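Local coordinates for putative glutathione S-transferase (Sinorhizobium meliloti, PDB 4MDC), which probably catalyses the conjugation of glutathione to electrophilic substrates, as a homodimeric member of the glutathione S-transferase family, at residues M31-Y45 and Y191-Y205. Numbering follows the deposited sequence.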
loop_
_atom_site.group_PDB
_atom_site.type_symbol
_atom_site.label_atom_id
_atom_site.label_comp_id
_atom_site.label_asym_id
_atom_site.label_seq_id
_atom_site.Cartn_x
_atom_site.Cartn_y
_atom_site.Cartn_z
HETATM N N MSE B 31 5.929 -17.678 0.436
HETATM C CA MSE B 31 7.018 -16.744 0.640
HETATM C C MSE B 31 6.543 -15.298 0.463
HETATM O O MSE B 31 7.354 -14.388 0.326
HETATM C CB MSE B 31 8.238 -17.020 -0.206
HETATM C CG MSE B 31 8.810 -18.416 0.166
HETATM SE SE MSE B 31 9.835 -18.319 1.852
HETATM C CE MSE B 31 8.531 -18.993 3.188
ATOM N N SER B 32 5.228 -15.134 0.466
ATOM C CA SER B 32 4.569 -13.824 0.472
ATOM C C SER B 32 4.140 -13.405 1.898
ATOM O O SER B 32 3.201 -14.013 2.465
ATOM C CB SER B 32 3.375 -13.855 -0.466
ATOM O OG SER B 32 2.397 -12.824 -0.226
ATOM N N PRO B 33 4.764 -12.352 2.471
ATOM C CA PRO B 33 4.337 -11.926 3.794
ATOM C C PRO B 33 2.844 -11.481 3.853
ATOM O O PRO B 33 2.141 -11.821 4.807
ATOM C CB PRO B 33 5.256 -10.744 4.078
ATOM C CG PRO B 33 6.528 -11.177 3.412
ATOM C CD PRO B 33 6.027 -11.691 2.087
ATOM N N ALA B 34 2.381 -10.827 2.826
ATOM C CA ALA B 34 0.995 -10.373 2.775
ATOM C C ALA B 34 0.038 -11.599 2.814
ATOM O O ALA B 34 -1.005 -11.558 3.453
ATOM C CB ALA B 34 0.738 -9.483 1.547
ATOM N N SER B 35 0.412 -12.692 2.140
ATOM C CA SER B 35 -0.350 -13.881 2.138
ATOM C C SER B 35 -0.397 -14.511 3.529
ATOM O O SER B 35 -1.436 -14.980 3.972
ATOM C CB SER B 35 0.248 -14.932 1.140
ATOM O OG SER B 35 0.180 -14.546 -0.241
ATOM N N ARG B 36 0.762 -14.622 4.180
ATOM C CA ARG B 36 0.828 -15.177 5.504
ATOM C C ARG B 36 0.049 -14.357 6.509
ATOM O O ARG B 36 -0.562 -14.914 7.404
ATOM C CB ARG B 36 2.289 -15.364 5.946
ATOM C CG ARG B 36 2.994 -16.483 5.205
ATOM C CD ARG B 36 4.343 -16.741 5.786
ATOM N NE ARG B 36 4.854 -18.035 5.278
ATOM C CZ ARG B 36 5.697 -18.795 5.922
ATOM N NH1 ARG B 36 6.229 -18.462 7.078
ATOM N NH2 ARG B 36 6.016 -19.991 5.383
ATOM N N PHE B 37 0.064 -13.055 6.326
ATOM C CA PHE B 37 -0.672 -12.160 7.199
ATOM C C PHE B 37 -2.180 -12.470 7.139
ATOM O O PHE B 37 -2.827 -12.573 8.192
ATOM C CB PHE B 37 -0.395 -10.738 6.745
ATOM C CG PHE B 37 -1.317 -9.684 7.298
ATOM C CD1 PHE B 37 -1.293 -9.315 8.653
ATOM C CD2 PHE B 37 -2.178 -9.039 6.469
ATOM C CE1 PHE B 37 -2.107 -8.291 9.129
ATOM C CE2 PHE B 37 -2.985 -8.000 6.945
ATOM C CZ PHE B 37 -2.959 -7.626 8.285
ATOM N N VAL B 38 -2.705 -12.587 5.938
ATOM C CA VAL B 38 -4.102 -12.959 5.760
ATOM C C VAL B 38 -4.437 -14.327 6.312
ATOM O O VAL B 38 -5.422 -14.513 6.989
ATOM C CB VAL B 38 -4.515 -12.823 4.291
ATOM C CG1 VAL B 38 -5.919 -13.351 4.075
ATOM C CG2 VAL B 38 -4.494 -11.337 3.931
ATOM N N ARG B 39 -3.566 -15.297 6.074
ATOM C CA ARG B 39 -3.770 -16.591 6.662
ATOM C C ARG B 39 -3.885 -16.545 8.183
ATOM O O ARG B 39 -4.687 -17.283 8.781
ATOM C CB ARG B 39 -2.668 -17.567 6.237
ATOM C CG ARG B 39 -2.809 -18.019 4.798
ATOM C CD ARG B 39 -1.524 -18.661 4.304
ATOM N NE ARG B 39 -1.273 -19.946 4.931
ATOM C CZ ARG B 39 -0.156 -20.646 4.749
ATOM N NH1 ARG B 39 0.859 -20.138 4.037
ATOM N NH2 ARG B 39 -0.025 -21.841 5.344
ATOM N N LEU B 40 -3.022 -15.756 8.818
ATOM C CA LEU B 40 -3.036 -15.630 10.243
ATOM C C LEU B 40 -4.329 -15.044 10.745
ATOM O O LEU B 40 -4.875 -15.531 11.768
ATOM C CB LEU B 40 -1.844 -14.811 10.749
ATOM C CG LEU B 40 -0.455 -15.441 10.639
ATOM C CD1 LEU B 40 0.627 -14.405 10.946
ATOM C CD2 LEU B 40 -0.329 -16.632 11.571
ATOM N N ILE B 41 -4.828 -14.026 10.063
ATOM C CA ILE B 41 -6.127 -13.486 10.431
ATOM C C ILE B 41 -7.254 -14.524 10.339
ATOM O O ILE B 41 -8.039 -14.701 11.292
ATOM C CB ILE B 41 -6.530 -12.258 9.586
ATOM C CG1 ILE B 41 -5.473 -11.157 9.716
ATOM C CG2 ILE B 41 -7.894 -11.810 10.029
ATOM C CD1 ILE B 41 -5.630 -10.117 8.632
ATOM N N LEU B 42 -7.274 -15.237 9.222
ATOM C CA LEU B 42 -8.277 -16.279 8.986
ATOM C C LEU B 42 -8.201 -17.361 10.075
ATOM O O LEU B 42 -9.248 -17.719 10.619
ATOM C CB LEU B 42 -8.150 -16.841 7.588
ATOM C CG LEU B 42 -8.471 -15.925 6.410
ATOM C CD1 LEU B 42 -7.936 -16.472 5.090
ATOM C CD2 LEU B 42 -9.979 -15.728 6.320
ATOM N N SER B 43 -6.998 -17.832 10.434
ATOM C CA SER B 43 -6.846 -18.791 11.537
ATOM C C SER B 43 -7.253 -18.266 12.914
ATOM O O SER B 43 -7.942 -18.959 13.659
ATOM C CB SER B 43 -5.411 -19.352 11.645
ATOM O OG SER B 43 -5.100 -19.951 10.452
ATOM N N GLU B 44 -6.847 -17.043 13.244
ATOM C CA GLU B 44 -7.185 -16.420 14.526
ATOM C C GLU B 44 -8.700 -16.330 14.684
ATOM O O GLU B 44 -9.222 -16.492 15.772
ATOM C CB GLU B 44 -6.563 -14.989 14.642
ATOM C CG GLU B 44 -5.051 -14.947 14.877
ATOM C CD GLU B 44 -4.602 -15.341 16.287
ATOM O OE1 GLU B 44 -5.339 -15.058 17.248
ATOM O OE2 GLU B 44 -3.479 -15.941 16.464
ATOM N N TYR B 45 -9.393 -16.093 13.574
ATOM C CA TYR B 45 -10.863 -15.934 13.577
ATOM C C TYR B 45 -11.614 -17.252 13.260
ATOM O O TYR B 45 -12.815 -17.256 13.132
ATOM C CB TYR B 45 -11.285 -14.806 12.607
ATOM C CG TYR B 45 -10.990 -13.404 13.054
ATOM C CD1 TYR B 45 -10.627 -13.116 14.354
ATOM C CD2 TYR B 45 -11.120 -12.329 12.158
ATOM C CE1 TYR B 45 -10.361 -11.818 14.748
ATOM C CE2 TYR B 45 -10.877 -11.036 12.548
ATOM C CZ TYR B 45 -10.486 -10.778 13.834
ATOM O OH TYR B 45 -10.311 -9.489 14.298
ATOM N N TYR B 191 -3.491 -6.681 14.193
ATOM C CA TYR B 191 -2.918 -6.876 12.859
ATOM C C TYR B 191 -1.443 -6.478 12.760
ATOM O O TYR B 191 -0.715 -7.002 11.911
ATOM C CB TYR B 191 -3.735 -6.035 11.842
ATOM C CG TYR B 191 -5.103 -6.529 11.432
ATOM C CD1 TYR B 191 -5.588 -7.764 11.748
ATOM C CD2 TYR B 191 -5.991 -5.650 10.755
ATOM C CE1 TYR B 191 -6.853 -8.153 11.364
ATOM C CE2 TYR B 191 -7.245 -6.036 10.356
ATOM C CZ TYR B 191 -7.678 -7.347 10.652
ATOM O OH TYR B 191 -8.952 -7.751 10.262
ATOM N N GLY B 192 -1.024 -5.421 13.474
ATOM C CA GLY B 192 0.379 -4.985 13.459
ATOM C C GLY B 192 1.352 -6.121 13.802
ATOM O O GLY B 192 2.366 -6.317 13.135
ATOM N N ASP B 193 1.063 -6.837 14.879
ATOM C CA ASP B 193 1.856 -8.033 15.309
ATOM C C ASP B 193 1.828 -9.116 14.248
ATOM O O ASP B 193 2.875 -9.735 13.886
ATOM C CB ASP B 193 1.323 -8.597 16.627
ATOM C CG ASP B 193 1.356 -7.613 17.742
ATOM O OD1 ASP B 193 2.424 -7.422 18.368
ATOM O OD2 ASP B 193 0.267 -6.980 17.954
ATOM N N LEU B 194 0.649 -9.385 13.687
ATOM C CA LEU B 194 0.499 -10.424 12.670
ATOM C C LEU B 194 1.258 -10.084 11.415
ATOM O O LEU B 194 1.883 -10.928 10.749
ATOM C CB LEU B 194 -0.946 -10.771 12.357
ATOM C CG LEU B 194 -1.836 -11.190 13.511
ATOM C CD1 LEU B 194 -3.205 -11.594 13.026
ATOM C CD2 LEU B 194 -1.219 -12.290 14.329
ATOM N N ALA B 195 1.219 -8.844 10.986
ATOM C CA ALA B 195 1.958 -8.435 9.785
ATOM C C ALA B 195 3.477 -8.547 9.956
ATOM O O ALA B 195 4.161 -9.018 9.047
ATOM C CB ALA B 195 1.604 -6.985 9.466
ATOM N N ALA B 196 3.975 -8.103 11.102
ATOM C CA ALA B 196 5.401 -8.199 11.372
ATOM C C ALA B 196 5.811 -9.670 11.412
ATOM O O ALA B 196 6.784 -10.065 10.822
ATOM C CB ALA B 196 5.742 -7.535 12.693
ATOM N N ALA B 197 5.018 -10.456 12.096
ATOM C CA ALA B 197 5.366 -11.865 12.271
ATOM C C ALA B 197 5.368 -12.570 10.942
ATOM O O ALA B 197 6.150 -13.475 10.703
ATOM C CB ALA B 197 4.424 -12.535 13.232
ATOM N N ALA B 198 4.422 -12.196 10.104
ATOM C CA ALA B 198 4.369 -12.790 8.787
ATOM C C ALA B 198 5.634 -12.496 7.963
ATOM O O ALA B 198 6.190 -13.370 7.377
ATOM C CB ALA B 198 3.146 -12.310 8.054
ATOM N N ALA B 199 6.072 -11.241 7.968
ATOM C CA ALA B 199 7.269 -10.796 7.251
ATOM C C ALA B 199 8.530 -11.445 7.852
ATOM O O ALA B 199 9.321 -12.048 7.106
ATOM C CB ALA B 199 7.404 -9.296 7.282
ATOM N N ILE B 200 8.606 -11.451 9.189
ATOM C CA ILE B 200 9.750 -12.091 9.832
ATOM C C ILE B 200 9.804 -13.589 9.536
ATOM O O ILE B 200 10.918 -14.122 9.364
ATOM C CB ILE B 200 9.690 -11.921 11.377
ATOM C CG1 ILE B 200 9.979 -10.479 11.737
ATOM C CG2 ILE B 200 10.614 -12.861 12.108
ATOM C CD1 ILE B 200 11.174 -9.869 11.174
ATOM N N SER B 201 8.657 -14.252 9.490
ATOM C CA SER B 201 8.635 -15.713 9.283
ATOM C C SER B 201 9.196 -16.096 7.933
ATOM O O SER B 201 9.864 -17.172 7.773
ATOM C CB SER B 201 7.235 -16.304 9.483
ATOM O OG SER B 201 6.355 -16.014 8.407
ATOM N N VAL B 202 8.999 -15.242 6.928
ATOM C CA VAL B 202 9.550 -15.505 5.575
ATOM C C VAL B 202 11.092 -15.387 5.593
ATOM O O VAL B 202 11.821 -16.255 5.059
ATOM C CB VAL B 202 8.916 -14.563 4.543
ATOM C CG1 VAL B 202 9.609 -14.594 3.202
ATOM C CG2 VAL B 202 7.428 -14.892 4.365
ATOM N N LEU B 203 11.566 -14.265 6.145
ATOM C CA LEU B 203 12.980 -14.037 6.269
ATOM C C LEU B 203 13.630 -15.135 7.110
ATOM O O LEU B 203 14.745 -15.561 6.794
ATOM C CB LEU B 203 13.271 -12.652 6.822
ATOM C CG LEU B 203 12.812 -11.572 5.828
ATOM C CD1 LEU B 203 12.865 -10.186 6.474
ATOM C CD2 LEU B 203 13.649 -11.585 4.584
ATOM N N ASP B 204 12.944 -15.558 8.183
ATOM C CA ASP B 204 13.512 -16.567 9.080
ATOM C C ASP B 204 13.561 -17.900 8.411
ATOM O O ASP B 204 14.578 -18.626 8.572
ATOM C CB ASP B 204 12.725 -16.630 10.385
ATOM C CG ASP B 204 13.503 -17.351 11.512
ATOM O OD1 ASP B 204 14.706 -17.071 11.706
ATOM O OD2 ASP B 204 12.847 -18.212 12.138
ATOM N N TYR B 205 12.557 -18.258 7.618
ATOM C CA TYR B 205 12.596 -19.510 6.809
ATOM C C TYR B 205 13.894 -19.550 5.996
ATOM O O TYR B 205 14.598 -20.593 5.885
ATOM C CB TYR B 205 11.442 -19.519 5.827
ATOM C CG TYR B 205 11.285 -20.808 5.059
ATOM C CD1 TYR B 205 12.093 -21.112 3.972
ATOM C CD2 TYR B 205 10.282 -21.722 5.419
ATOM C CE1 TYR B 205 11.891 -22.311 3.257
ATOM C CE2 TYR B 205 10.101 -22.923 4.740
ATOM C CZ TYR B 205 10.933 -23.214 3.680
ATOM O OH TYR B 205 10.737 -24.383 2.990
HETATM O O HOH W 1 -10.461 -7.438 12.732
#
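Helix 33-44 crosses helix 191-205 at 130°, their axes 8.0 Å apart at closest approach; the backbones come nearest where Pro33 CA lies 4.7 Å from Ala199 CA. The small residues Ala198 and Ala199 are consistent with so close an approach: Ala198 CB fits among Pro33, Arg36, Phe37 and Leu40, 3.4 Å from Pro33 O. Phe37 is a knob in the return direction, seated among Tyr191, Leu194, Ala195 and Ala198. With CG anti to the backbone N (chi1 166°), its ring presents an edge to the face of Tyr191, a T-shaped pair with planes at 78°, while Ile41 CD1 packs 3.6 Å from Tyr191 CE1. This is the domain interface of the glutathione S-transferase fold, the first helix of the thioredoxin-like domain lying against the all-helical C-terminal domain. At the Tyr205 end, the bent selenomethionine Met31 lays CE over one face of the Tyr205 ring. One turn along from Pro33, Arg36 runs past Val202 CG2 and donates an N-H from NH1 to Ser201 OG at 2.8 Å, close to the guanidinium plane; NH2 forms a salt bridge with Glu236. Ser201 OG in turn donates to Ala198 O. A leucine in place of Arg36 would probably leave Glu236 without this counter-charge and Ser201 OG without its donor.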